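Malic enzyme (Entamoeba histolytica, PDB 3NV9) probably catalyses the oxidative decarboxylation of malate to pyruvate with reduction of a nicotinamide cofactor, and has been linked to metronidazole activation. Local coordinates at residues A[91-96]-A[122-127]; A[162-167]-A[365-370]; A[371-376]-A[439-444]. All coordinates share one frame; numbering follows the deposited sequence.

Interactions 2 and 3 illustrate how one helix can be shared between a buried sheet and a partly buried helix pair. Interactions 1 and 2 have centres 8 Å apart and rest on neighbouring parallel strands, 92-97 and 164-167, which hydrogen bond to each other; in both, a single side chain, methionine or leucine, settles from a helix on two strand residues, all buried. Interaction 3, farther from the chain's centre, uses the far end of the shared helix. Its apolar patch is only partly buried, with polar chemistry at its margins: a helix-terminating turn, a glutamine-aspartate bond and an arginine-bound sulfate. The other two make contact without hydrogen bonds, through apolar side chains and the end of one asparagine.

Interaction 1 (A[91-96]-A[122-127]); sequences NFVGVV and LLMKYL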
loop_
_atom_site.group_PDB
_atom_site.type_symbol
_atom_site.label_atom_id
_atom_site.label_comp_id
_atom_site.label_asym_id
_atom_site.label_seq_id
_atom_site.Cartn_x
_atom_site.Cartn_y
_atom_site.Cartn_z
ATOM N N ASN A 91 10.760 -0.023 -5.639
ATOM C CA ASN A 91 11.081 0.553 -4.315
ATOM C C ASN A 91 9.968 0.277 -3.264
ATOM O O ASN A 91 9.878 0.983 -2.263
ATOM C CB ASN A 91 11.416 2.061 -4.495
ATOM C CG ASN A 91 12.091 2.720 -3.256
ATOM O OD1 ASN A 91 11.652 3.792 -2.820
ATOM N ND2 ASN A 91 13.122 2.100 -2.706
ATOM N N PHE A 92 9.158 -0.788 -3.467
ATOM C CA PHE A 92 7.880 -0.989 -2.699
ATOM C C PHE A 92 8.027 -2.176 -1.765
ATOM O O PHE A 92 8.302 -3.319 -2.221
ATOM C CB PHE A 92 6.671 -1.208 -3.662
ATOM C CG PHE A 92 5.287 -0.921 -3.067
ATOM C CD1 PHE A 92 5.106 0.013 -2.013
ATOM C CD2 PHE A 92 4.148 -1.509 -3.636
ATOM C CE1 PHE A 92 3.804 0.312 -1.505
ATOM C CE2 PHE A 92 2.842 -1.234 -3.148
ATOM C CZ PHE A 92 2.667 -0.328 -2.066
ATOM N N VAL A 93 7.846 -1.919 -0.468
ATOM C CA VAL A 93 7.995 -2.925 0.554
ATOM C C VAL A 93 6.660 -3.179 1.235
ATOM O O VAL A 93 5.961 -2.208 1.544
ATOM C CB VAL A 93 9.075 -2.560 1.565
ATOM C CG1 VAL A 93 9.045 -3.519 2.755
ATOM C CG2 VAL A 93 10.499 -2.606 0.845
ATOM N N GLY A 94 6.275 -4.463 1.394
ATOM C CA GLY A 94 5.067 -4.816 2.159
ATOM C C GLY A 94 5.402 -5.224 3.581
ATOM O O GLY A 94 6.247 -6.064 3.779
ATOM N N VAL A 95 4.795 -4.582 4.562
ATOM C CA VAL A 95 5.080 -4.888 5.957
ATOM C C VAL A 95 3.955 -5.840 6.315
ATOM O O VAL A 95 2.839 -5.395 6.586
ATOM C CB VAL A 95 5.031 -3.583 6.862
ATOM C CG1 VAL A 95 5.477 -3.813 8.315
ATOM C CG2 VAL A 95 5.971 -2.486 6.278
ATOM N N VAL A 96 4.242 -7.131 6.248
ATOM C CA VAL A 96 3.257 -8.204 6.345
ATOM C C VAL A 96 3.276 -8.753 7.765
ATOM O O VAL A 96 4.324 -9.105 8.298
ATOM C CB VAL A 96 3.515 -9.335 5.265
ATOM C CG1 VAL A 96 2.521 -10.531 5.414
ATOM C CG2 VAL A 96 3.389 -8.747 3.888
ATOM N N LEU A 122 6.282 4.154 8.103
ATOM C CA LEU A 122 6.644 5.570 8.261
ATOM C C LEU A 122 8.194 5.656 8.317
ATOM O O LEU A 122 8.824 6.477 7.603
ATOM C CB LEU A 122 6.026 6.176 9.548
ATOM C CG LEU A 122 6.633 7.527 10.010
ATOM C CD1 LEU A 122 6.228 8.692 9.018
ATOM C CD2 LEU A 122 6.303 7.957 11.471
ATOM N N LEU A 123 8.795 4.754 9.100
ATOM C CA LEU A 123 10.279 4.754 9.254
ATOM C C LEU A 123 11.035 4.315 8.008
ATOM O O LEU A 123 12.165 4.745 7.758
ATOM C CB LEU A 123 10.719 3.873 10.417
ATOM C CG LEU A 123 10.267 4.273 11.816
ATOM C CD1 LEU A 123 10.686 3.189 12.878
ATOM C CD2 LEU A 123 10.718 5.710 12.195
ATOM N N MET A 124 10.451 3.411 7.250
ATOM C CA MET A 124 11.147 2.995 6.009
ATOM C C MET A 124 11.260 4.188 5.052
ATOM O O MET A 124 12.237 4.350 4.317
ATOM C CB MET A 124 10.405 1.852 5.361
ATOM C CG MET A 124 10.795 0.509 6.034
ATOM S SD MET A 124 9.693 -0.741 5.436
ATOM C CE MET A 124 9.872 -1.988 6.757
ATOM N N LYS A 125 10.242 5.027 5.066
ATOM C CA LYS A 125 10.292 6.171 4.176
ATOM C C LYS A 125 11.280 7.205 4.697
ATOM O O LYS A 125 12.155 7.615 3.965
ATOM C CB LYS A 125 8.919 6.800 3.976
ATOM C CG LYS A 125 8.983 7.987 3.012
ATOM C CD LYS A 125 9.240 7.555 1.587
ATOM C CE LYS A 125 8.988 8.714 0.647
ATOM N NZ LYS A 125 8.987 8.239 -0.752
ATOM N N TYR A 126 11.147 7.579 5.972
ATOM C CA TYR A 126 11.875 8.692 6.514
ATOM C C TYR A 126 13.355 8.415 6.838
ATOM O O TYR A 126 14.175 9.332 6.847
ATOM C CB TYR A 126 11.110 9.237 7.698
ATOM C CG TYR A 126 11.535 10.617 8.126
ATOM C CD1 TYR A 126 11.301 11.703 7.316
ATOM C CD2 TYR A 126 12.129 10.837 9.362
ATOM C CE1 TYR A 126 11.662 13.007 7.727
ATOM C CE2 TYR A 126 12.504 12.128 9.779
ATOM C CZ TYR A 126 12.263 13.207 8.938
ATOM O OH TYR A 126 12.644 14.498 9.269
ATOM N N LEU A 127 13.687 7.159 7.112
ATOM C CA LEU A 127 15.063 6.759 7.403
ATOM C C LEU A 127 15.661 6.077 6.180
ATOM O O LEU A 127 16.848 6.238 5.912
ATOM C CB LEU A 127 15.164 5.776 8.609
ATOM C CG LEU A 127 14.456 6.254 9.888
ATOM C CD1 LEU A 127 14.621 5.256 11.081
ATOM C CD2 LEU A 127 14.881 7.734 10.272
#
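Val93 on strand 92-97 and Met124 on helix 114-128 mark the closest approach of the two backbones, their CA atoms 8.6 Å apart. That spacing is too wide for main-chain bonding, and it is bridged by side chains. Because residues along a strand alternate, Val93 and Val95 present their CB atoms toward the helix while Gly94 lies between them with no side chain on either face.

Met124 does all the touching from the helix. Its CG stands opposite the carbonyl carbon (chi1 -82°), and the chain is extended from there, which carries the thioether across to the strand. The sulfur lies against both valines: Met124 SD is 3.9 Å from Val93 CG1 and 4.2 Å from Val95 CG2. The terminal methyl goes a little further along the strand, where Met124 CE lies 4.0 Å from Val95 CG2. The methionine meets Val93 at about a right angle, so it reaches that residue by the flank of its sulfur rather than by its end. Across the two segments the contact is purely van der Waals.

Strand and helix are the first two elements of a beta-alpha-beta unit completed by strand 131-136, whose Ala132 touches both Val93 and Met124. Asn166 of strand 164-167 and Leu367 of helix 363-372 also pack on the methionine, whereas Leu122, Leu123 and Lys125 meet the second subunit, through Pro51, Phe61 and Ile49 of that neighbouring chain.

Interaction 2 (A[162-167]-A[365-370]); sequences FGAINL and GILKGA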
loop_
_atom_site.group_PDB
_atom_site.type_symbol
_atom_site.label_atom_id
_atom_site.label_comp_id
_atom_site.label_asym_id
_atom_site.label_seq_id
_atom_site.Cartn_x
_atom_site.Cartn_y
_atom_site.Cartn_z
ATOM N N PHE A 162 5.310 -6.243 -5.041
ATOM C CA PHE A 162 6.373 -5.708 -4.171
ATOM C C PHE A 162 7.788 -6.026 -4.639
ATOM O O PHE A 162 8.009 -6.991 -5.393
ATOM C CB PHE A 162 6.205 -6.178 -2.706
ATOM C CG PHE A 162 4.998 -5.622 -2.029
ATOM C CD1 PHE A 162 5.000 -4.318 -1.517
ATOM C CD2 PHE A 162 3.851 -6.377 -1.907
ATOM C CE1 PHE A 162 3.879 -3.816 -0.909
ATOM C CE2 PHE A 162 2.716 -5.879 -1.296
ATOM C CZ PHE A 162 2.724 -4.583 -0.800
ATOM N N GLY A 163 8.726 -5.208 -4.154
ATOM C CA GLY A 163 10.135 -5.330 -4.447
ATOM C C GLY A 163 10.781 -6.068 -3.327
ATOM O O GLY A 163 11.871 -6.600 -3.511
ATOM N N ALA A 164 10.148 -6.057 -2.137
ATOM C CA ALA A 164 10.520 -6.975 -1.069
ATOM C C ALA A 164 9.384 -7.196 -0.087
ATOM O O ALA A 164 8.419 -6.425 -0.073
ATOM C CB ALA A 164 11.729 -6.461 -0.319
ATOM N N ILE A 165 9.519 -8.218 0.765
ATOM C CA ILE A 165 8.562 -8.408 1.806
ATOM C C ILE A 165 9.219 -8.335 3.161
ATOM O O ILE A 165 10.234 -8.984 3.403
ATOM C CB ILE A 165 7.827 -9.804 1.758
ATOM C CG1 ILE A 165 7.049 -9.987 0.466
ATOM C CG2 ILE A 165 6.996 -9.998 3.055
ATOM C CD1 ILE A 165 6.018 -8.971 0.239
ATOM N N ASN A 166 8.598 -7.565 4.051
ATOM C CA ASN A 166 9.135 -7.371 5.374
ATOM C C ASN A 166 8.161 -7.956 6.381
ATOM O O ASN A 166 7.240 -7.273 6.861
ATOM C CB ASN A 166 9.415 -5.860 5.559
ATOM C CG ASN A 166 9.780 -5.489 6.982
ATOM O OD1 ASN A 166 8.899 -5.053 7.742
ATOM N ND2 ASN A 166 11.064 -5.634 7.355
ATOM N N LEU A 167 8.347 -9.235 6.688
ATOM C CA LEU A 167 7.515 -9.923 7.703
ATOM C C LEU A 167 7.754 -9.297 9.068
ATOM O O LEU A 167 8.888 -9.014 9.434
ATOM C CB LEU A 167 7.829 -11.439 7.765
ATOM C CG LEU A 167 7.774 -12.252 6.442
ATOM C CD1 LEU A 167 8.532 -13.566 6.548
ATOM C CD2 LEU A 167 6.301 -12.512 6.014
ATOM N N GLY A 365 18.219 0.507 6.355
ATOM C CA GLY A 365 19.495 0.334 5.647
ATOM C C GLY A 365 19.581 -1.037 5.003
ATOM O O GLY A 365 19.945 -1.143 3.849
ATOM N N ILE A 366 19.219 -2.088 5.733
ATOM C CA ILE A 366 19.174 -3.442 5.118
ATOM C C ILE A 366 18.275 -3.523 3.861
ATOM O O ILE A 366 18.725 -3.918 2.790
ATOM C CB ILE A 366 18.845 -4.528 6.178
ATOM C CG1 ILE A 366 19.948 -4.570 7.219
ATOM C CG2 ILE A 366 18.693 -5.932 5.567
ATOM C CD1 ILE A 366 19.548 -5.307 8.574
ATOM N N LEU A 367 17.014 -3.141 3.990
ATOM C CA LEU A 367 16.118 -3.221 2.867
ATOM C C LEU A 367 16.603 -2.296 1.732
ATOM O O LEU A 367 16.515 -2.648 0.558
ATOM C CB LEU A 367 14.669 -2.844 3.289
ATOM C CG LEU A 367 14.025 -3.905 4.204
ATOM C CD1 LEU A 367 12.937 -3.374 5.136
ATOM C CD2 LEU A 367 13.486 -5.094 3.346
ATOM N N LYS A 368 17.041 -1.089 2.056
ATOM C CA LYS A 368 17.355 -0.175 0.996
ATOM C C LYS A 368 18.498 -0.795 0.160
ATOM O O LYS A 368 18.474 -0.765 -1.074
ATOM C CB LYS A 368 17.781 1.209 1.541
ATOM C CG LYS A 368 17.986 2.263 0.447
ATOM C CD LYS A 368 16.688 2.604 -0.294
ATOM C CE LYS A 368 16.886 3.694 -1.350
ATOM N NZ LYS A 368 15.649 3.829 -2.148
ATOM N N GLY A 369 19.490 -1.356 0.857
ATOM C CA GLY A 369 20.644 -1.962 0.196
ATOM C C GLY A 369 20.159 -3.089 -0.686
ATOM O O GLY A 369 20.561 -3.205 -1.878
ATOM N N ALA A 370 19.307 -3.930 -0.097
ATOM C CA ALA A 370 18.818 -5.098 -0.811
ATOM C C ALA A 370 18.009 -4.758 -2.039
ATOM O O ALA A 370 18.064 -5.497 -3.020
ATOM C CB ALA A 370 18.017 -6.013 0.121
#
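Leu367 of helix 363-372 forms the whole contact from its side, spreading its two methyl branches over the strand residues Ala164 and Asn166.

The apolar part is a methyl-to-methyl meeting: Leu367 CD2 lies 4.3 Å from Ala164 CB, a light touch, since alanine offers a single methyl, with the CA atoms of these two residues 7.8 Å apart. The second part sets a methyl against an amide. Leu367 CD1 comes up to the end of the Asn166 side chain and is 4.2 Å from its CG, the two side chains crossing at about a right angle. Asn166 reaches this place because its CG is trans to the backbone N (chi1 171°). Direct polar bonding between the segments is absent; through their main chains Ala164 bonds instead to Gly94, and Asn166 to Gly94 and Val96, in the adjoining strand.

Trp191 of strand 190-192 closes in on the same leucine. Strand 164-167 belongs to the N-terminal family region, while helix 363-372 comes from the region assigned to NAD binding, some two hundred residues later. The arrangement is that of an open alpha/beta fold, a parallel sheet faced by a helix, here one contributed by a distant part of the chain.

Interaction 3 (A[371-376]-A[439-444]); sequences LIVRAR and QQVYDI. With SO4 (sulfate ion), chain I.
Ile372 and Val373, at the end of helix 363-372, pack on Val441 and Ile444 of helix 438-461 just where the first helix stops in a Schellman motif. Arg374, with positive phi, is the C-prime residue; Ala375 N reaches back to Ala370 O at 2.9 Å, and the inner bond, Arg374 N to Leu371 O, is weak.

The backbones come closest at Ile372 and Val441, whose CA atoms are 7.1 Å apart. Ile372 carries most of the contact, using both branches. Its CG2, trans to the backbone N, leans on the valine, with Ile372 CG2 3.9 Å from Val441 CG2. The other branch (CG1, chi1 -85°) ends in CD1, and Ile372 CD1 is 3.6 Å from Ile444 CG2 as the two isoleucine side chains lie alongside each other, running antiparallel. Val373 adds a lighter touch at about a right angle, Val373 CG1 lying 4.2 Å from Val441 CG2. Ala422 of helix 413-428 packs on both valines.

Polar groups lie to the sides. One helical turn apart, Gln439 NE2 bonds Asp443 OD1 at 2.6 Å, in the plane of its own amide but from well above that of the carboxylate. Beyond the turn, Arg376 NH1 gives a nearly straight bond (176°) to sulfate O3, 2.9 Å away at the edge of the guanidinium, while the bond from Arg376 NH2 to O1 is weak. Arg432 binds the same ion.

The helices are thus joined by undirected methyl packing. The sulfate probably came from the crystallisation liquor; Arg376 and Arg432 form a positively charged site that holds it, and the anion probably screens that charge while taking no part in the helix contact itself.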
loop_
_atom_site.group_PDB
_atom_site.type_symbol
_atom_site.label_atom_id
_atom_site.label_comp_id
_atom_site.label_asym_id
_atom_site.label_seq_id
_atom_site.Cartn_x
_atom_site.Cartn_y
_atom_site.Cartn_z
ATOM N N LEU A 371 17.234 -3.679 -1.961
ATOM C CA LEU A 371 16.405 -3.225 -3.054
ATOM C C LEU A 371 17.262 -2.701 -4.234
ATOM O O LEU A 371 16.946 -2.959 -5.433
ATOM C CB LEU A 371 15.412 -2.159 -2.589
ATOM C CG LEU A 371 14.162 -2.593 -1.792
ATOM C CD1 LEU A 371 13.362 -1.376 -1.387
ATOM C CD2 LEU A 371 13.259 -3.582 -2.643
ATOM N N ILE A 372 18.348 -1.991 -3.909
ATOM C CA ILE A 372 19.141 -1.317 -4.946
ATOM C C ILE A 372 19.818 -2.314 -5.910
ATOM O O ILE A 372 19.744 -2.176 -7.112
ATOM C CB ILE A 372 20.142 -0.329 -4.297
ATOM C CG1 ILE A 372 19.440 1.043 -4.045
ATOM C CG2 ILE A 372 21.341 -0.198 -5.171
ATOM C CD1 ILE A 372 20.078 1.921 -2.979
ATOM N N VAL A 373 20.428 -3.344 -5.356
ATOM C CA VAL A 373 21.133 -4.369 -6.126
ATOM C C VAL A 373 20.254 -5.631 -6.301
ATOM O O VAL A 373 20.756 -6.694 -6.699
ATOM C CB VAL A 373 22.454 -4.784 -5.415
ATOM C CG1 VAL A 373 23.447 -3.638 -5.406
ATOM C CG2 VAL A 373 22.143 -5.264 -3.978
ATOM N N ARG A 374 18.966 -5.526 -5.965
ATOM C CA ARG A 374 18.049 -6.640 -6.191
ATOM C C ARG A 374 18.556 -7.971 -5.566
ATOM O O ARG A 374 18.599 -8.986 -6.222
ATOM C CB ARG A 374 17.745 -6.790 -7.700
ATOM C CG ARG A 374 16.989 -5.581 -8.289
ATOM C CD ARG A 374 16.322 -5.919 -9.614
ATOM N NE ARG A 374 15.634 -7.217 -9.493
ATOM C CZ ARG A 374 15.569 -8.154 -10.433
ATOM N NH1 ARG A 374 16.153 -7.976 -11.618
ATOM N NH2 ARG A 374 14.932 -9.286 -10.153
ATOM N N ALA A 375 18.910 -7.948 -4.289
ATOM C CA ALA A 375 19.250 -9.180 -3.628
ATOM C C ALA A 375 18.045 -10.087 -3.586
ATOM O O ALA A 375 16.884 -9.651 -3.362
ATOM C CB ALA A 375 19.780 -8.964 -2.224
ATOM N N ARG A 376 18.343 -11.357 -3.788
ATOM C CA ARG A 376 17.344 -12.425 -3.817
ATOM C C ARG A 376 16.897 -12.768 -2.417
ATOM O O ARG A 376 15.734 -13.083 -2.212
ATOM C CB ARG A 376 17.927 -13.681 -4.488
ATOM C CG ARG A 376 18.214 -13.531 -5.994
ATOM C CD ARG A 376 18.888 -14.855 -6.454
ATOM N NE ARG A 376 19.637 -14.730 -7.685
ATOM C CZ ARG A 376 19.098 -14.841 -8.902
ATOM N NH1 ARG A 376 17.785 -15.060 -9.045
ATOM N NH2 ARG A 376 19.877 -14.730 -9.989
ATOM N N GLN A 439 30.312 3.423 -3.777
ATOM C CA GLN A 439 29.927 4.830 -3.883
ATOM C C GLN A 439 28.637 4.988 -4.689
ATOM O O GLN A 439 27.805 5.826 -4.358
ATOM C CB GLN A 439 31.050 5.679 -4.492
ATOM C CG GLN A 439 30.754 7.177 -4.478
ATOM C CD GLN A 439 30.652 7.754 -3.055
ATOM O OE1 GLN A 439 31.625 7.691 -2.228
ATOM N NE2 GLN A 439 29.468 8.298 -2.743
ATOM N N GLN A 440 28.492 4.224 -5.764
ATOM C CA GLN A 440 27.302 4.339 -6.603
ATOM C C GLN A 440 26.058 3.957 -5.802
ATOM O O GLN A 440 25.008 4.556 -6.012
ATOM C CB GLN A 440 27.371 3.454 -7.859
ATOM C CG GLN A 440 28.420 3.917 -8.897
ATOM C CD GLN A 440 28.668 2.837 -9.947
ATOM O OE1 GLN A 440 28.761 1.668 -9.605
ATOM N NE2 GLN A 440 28.748 3.230 -11.242
ATOM N N VAL A 441 26.185 2.974 -4.915
ATOM C CA VAL A 441 25.052 2.485 -4.142
ATOM C C VAL A 441 24.724 3.469 -3.051
ATOM O O VAL A 441 23.566 3.818 -2.871
ATOM C CB VAL A 441 25.279 1.047 -3.577
ATOM C CG1 VAL A 441 24.203 0.668 -2.521
ATOM C CG2 VAL A 441 25.192 0.097 -4.715
ATOM N N TYR A 442 25.771 3.965 -2.384
ATOM C CA TYR A 442 25.660 5.016 -1.383
ATOM C C TYR A 442 24.936 6.183 -1.971
ATOM O O TYR A 442 23.976 6.710 -1.352
ATOM C CB TYR A 442 27.055 5.420 -0.805
ATOM C CG TYR A 442 26.959 6.421 0.357
ATOM C CD1 TYR A 442 27.070 6.006 1.713
ATOM C CD2 TYR A 442 26.752 7.773 0.095
ATOM C CE1 TYR A 442 26.993 6.909 2.743
ATOM C CE2 TYR A 442 26.650 8.691 1.120
ATOM C CZ TYR A 442 26.761 8.252 2.415
ATOM O OH TYR A 442 26.644 9.207 3.359
ATOM N N ASP A 443 25.362 6.594 -3.173
ATOM C CA ASP A 443 24.778 7.792 -3.824
ATOM C C ASP A 443 23.253 7.657 -4.051
ATOM O O ASP A 443 22.475 8.628 -3.861
ATOM C CB ASP A 443 25.403 8.002 -5.193
ATOM C CG ASP A 443 26.843 8.567 -5.141
ATOM O OD1 ASP A 443 27.297 9.015 -4.066
ATOM O OD2 ASP A 443 27.477 8.589 -6.244
ATOM N N ILE A 444 22.831 6.465 -4.466
ATOM C CA ILE A 444 21.423 6.226 -4.754
ATOM C C ILE A 444 20.639 6.258 -3.447
ATOM O O ILE A 444 19.526 6.770 -3.387
ATOM C CB ILE A 444 21.268 4.852 -5.452
ATOM C CG1 ILE A 444 21.984 4.852 -6.807
ATOM C CG2 ILE A 444 19.795 4.429 -5.607
ATOM C CD1 ILE A 444 22.027 3.437 -7.529
HETATM S S SO4 I . 16.694 -13.831 -11.797
HETATM O O1 SO4 I . 18.082 -13.463 -11.501
HETATM O O2 SO4 I . 16.416 -13.404 -13.169
HETATM O O3 SO4 I . 16.517 -15.276 -11.662
HETATM O O4 SO4 I . 15.756 -13.182 -10.885
#